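Local coordinates for 1,3,6,8-tetrahydroxynaphthalene synthase (Streptomyces coelicolor, PDB 1U0M), which catalyses the iterative condensation of five malonyl-CoA units and the cyclisation of the resulting pentaketide to 1,3,6,8-tetrahydroxynaphthalene, at residues Ile109-Cys114 / Ala124-Glu129. Residues are numbered along the deposited sequence; the frame is centred on the assembly and turned at random.
Sequences IIYVSC and AWLINE
Ile109 and Ile127 are the pair whose CA atoms lie closest between strand 109-112 and helix 124-129, 9.0 Å from Ile109 CA to Ile127 CA, a gap that side chains alone bridge. No hydrogen bond spans it, and the buried area, 136 Å² over both sides, comes from four buried residues. Ile109 makes its contact through the CG1 branch: chi2 of -173° extends the chain, and its terminal methyl CD1 lies 4.2 Å from Ile127 CG1. That atom is a mid-chain methylene, so the strand residue meets the flank of its partner, and the two side chains run at a slant to each other. The second touch lies two residues along the strand, where Tyr111 CD1 is 4.3 Å from Leu126 CD1. A chi1 of -169° sets Tyr111 CG anti to the backbone N and lays the ring beside the leucine methyl, which comes to it obliquely. At the far end of the ring, Tyr111 OH has a weak hydrogen bond with Tyr80 OH. Ile110 occupies the reverse side of the strand, against Ala152 and Ala156 of helix 148-162. Backbone hydrogen bonds join Ile109 to Ile139 and Ile110 to Val171, fixing the strand between two parallel neighbours. Strand 108-112, helix 122-129 and strand 137-141 thus form a beta-alpha-beta crossover, its helix packed apolarly on the sheet, within the layered alpha-beta-alpha-beta-alpha thiolase fold.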
loop_
_atom_site.group_PDB
_atom_site.type_symbol
_atom_site.label_atom_id
_atom_site.label_comp_id
_atom_site.label_asym_id
_atom_site.label_seq_id
_atom_site.Cartn_x
_atom_site.Cartn_y
_atom_site.Cartn_z
ATOM N N ILE A 109 -11.114 -2.224 5.459
ATOM C CA ILE A 109 -10.209 -3.356 5.606
ATOM C C ILE A 109 -8.795 -2.828 5.395
ATOM O O ILE A 109 -8.549 -2.013 4.506
ATOM C CB ILE A 109 -10.462 -4.460 4.569
ATOM C CG1 ILE A 109 -11.830 -5.099 4.802
ATOM C CG2 ILE A 109 -9.364 -5.508 4.669
ATOM C CD1 ILE A 109 -12.100 -6.320 3.940
ATOM N N ILE A 110 -7.872 -3.288 6.228
ATOM C CA ILE A 110 -6.488 -2.870 6.134
ATOM C C ILE A 110 -5.659 -4.135 5.992
ATOM O O ILE A 110 -5.372 -4.824 6.972
ATOM C CB ILE A 110 -6.082 -2.093 7.388
ATOM C CG1 ILE A 110 -7.126 -1.004 7.661
ATOM C CG2 ILE A 110 -4.723 -1.450 7.183
ATOM C CD1 ILE A 110 -6.891 -0.220 8.943
ATOM N N TYR A 111 -5.285 -4.438 4.753
ATOM C CA TYR A 111 -4.522 -5.642 4.449
ATOM C C TYR A 111 -3.032 -5.368 4.278
ATOM O O TYR A 111 -2.632 -4.654 3.355
ATOM C CB TYR A 111 -5.078 -6.275 3.172
ATOM C CG TYR A 111 -4.554 -7.672 2.873
ATOM C CD1 TYR A 111 -5.226 -8.806 3.336
ATOM C CD2 TYR A 111 -3.393 -7.857 2.120
ATOM C CE1 TYR A 111 -4.758 -10.084 3.049
ATOM C CE2 TYR A 111 -2.921 -9.128 1.831
ATOM C CZ TYR A 111 -3.607 -10.237 2.294
ATOM O OH TYR A 111 -3.150 -11.494 1.980
ATOM N N VAL A 112 -2.207 -5.934 5.160
ATOM C CA VAL A 112 -0.762 -5.736 5.051
ATOM C C VAL A 112 0.023 -7.019 4.781
ATOM O O VAL A 112 -0.163 -8.047 5.431
ATOM C CB VAL A 112 -0.187 -5.049 6.298
ATOM C CG1 VAL A 112 -0.859 -3.706 6.476
ATOM C CG2 VAL A 112 -0.383 -5.921 7.522
ATOM N N SER A 113 0.902 -6.938 3.794
ATOM C CA SER A 113 1.738 -8.057 3.396
ATOM C C SER A 113 2.857 -7.570 2.499
ATOM O O SER A 113 2.628 -6.772 1.594
ATOM C CB SER A 113 0.914 -9.090 2.640
ATOM O OG SER A 113 1.773 -10.034 2.025
ATOM N N CYS A 114 4.068 -8.046 2.744
ATOM C CA CYS A 114 5.210 -7.648 1.923
ATOM C C CYS A 114 5.891 -8.882 1.362
ATOM O O CYS A 114 6.945 -8.798 0.734
ATOM C CB CYS A 114 6.208 -6.846 2.758
ATOM S SG CYS A 114 6.976 -7.767 4.091
ATOM N N ALA A 124 -10.282 -7.211 -2.285
ATOM C CA ALA A 124 -11.373 -7.344 -3.240
ATOM C C ALA A 124 -12.002 -8.732 -3.177
ATOM O O ALA A 124 -13.225 -8.864 -3.098
ATOM C CB ALA A 124 -10.869 -7.078 -4.639
ATOM N N TRP A 125 -11.160 -9.761 -3.221
ATOM C CA TRP A 125 -11.620 -11.148 -3.179
ATOM C C TRP A 125 -12.257 -11.454 -1.825
ATOM O O TRP A 125 -13.169 -12.265 -1.735
ATOM C CB TRP A 125 -10.445 -12.092 -3.433
ATOM C CG TRP A 125 -10.795 -13.554 -3.460
ATOM C CD1 TRP A 125 -11.271 -14.269 -4.525
ATOM C CD2 TRP A 125 -10.655 -14.487 -2.380
ATOM N NE1 TRP A 125 -11.433 -15.590 -4.174
ATOM C CE2 TRP A 125 -11.063 -15.748 -2.861
ATOM C CE3 TRP A 125 -10.226 -14.378 -1.052
ATOM C CZ2 TRP A 125 -11.050 -16.893 -2.061
ATOM C CZ3 TRP A 125 -10.212 -15.516 -0.254
ATOM C CH2 TRP A 125 -10.624 -16.756 -0.761
ATOM N N LEU A 126 -11.781 -10.788 -0.780
ATOM C CA LEU A 126 -12.315 -10.978 0.562
ATOM C C LEU A 126 -13.716 -10.392 0.695
ATOM O O LEU A 126 -14.586 -10.994 1.311
ATOM C CB LEU A 126 -11.394 -10.337 1.601
ATOM C CG LEU A 126 -10.129 -11.092 2.009
ATOM C CD1 LEU A 126 -9.278 -10.213 2.935
ATOM C CD2 LEU A 126 -10.522 -12.384 2.709
ATOM N N ILE A 127 -13.931 -9.211 0.131
ATOM C CA ILE A 127 -15.239 -8.581 0.194
ATOM C C ILE A 127 -16.244 -9.475 -0.532
ATOM O O ILE A 127 -17.350 -9.708 -0.039
ATOM C CB ILE A 127 -15.181 -7.183 -0.445
ATOM C CG1 ILE A 127 -14.385 -6.264 0.476
ATOM C CG2 ILE A 127 -16.590 -6.644 -0.713
ATOM C CD1 ILE A 127 -13.884 -5.029 -0.195
ATOM N N ASN A 128 -15.838 -9.996 -1.688
ATOM C CA ASN A 128 -16.679 -10.876 -2.489
ATOM C C ASN A 128 -17.076 -12.169 -1.784
ATOM O O ASN A 128 -18.248 -12.550 -1.773
ATOM C CB ASN A 128 -15.968 -11.272 -3.784
ATOM C CG ASN A 128 -16.283 -10.349 -4.933
ATOM O OD1 ASN A 128 -15.507 -9.455 -5.260
ATOM N ND2 ASN A 128 -17.433 -10.561 -5.557
ATOM N N GLU A 129 -16.090 -12.850 -1.210
ATOM C CA GLU A 129 -16.326 -14.129 -0.556
ATOM C C GLU A 129 -16.794 -14.055 0.885
ATOM O O GLU A 129 -17.694 -14.784 1.285
ATOM C CB GLU A 129 -15.060 -14.993 -0.646
ATOM C CG GLU A 129 -15.063 -16.036 -1.775
ATOM C CD GLU A 129 -15.480 -15.475 -3.131
ATOM O OE1 GLU A 129 -16.458 -15.999 -3.707
ATOM O OE2 GLU A 129 -14.833 -14.523 -3.622
#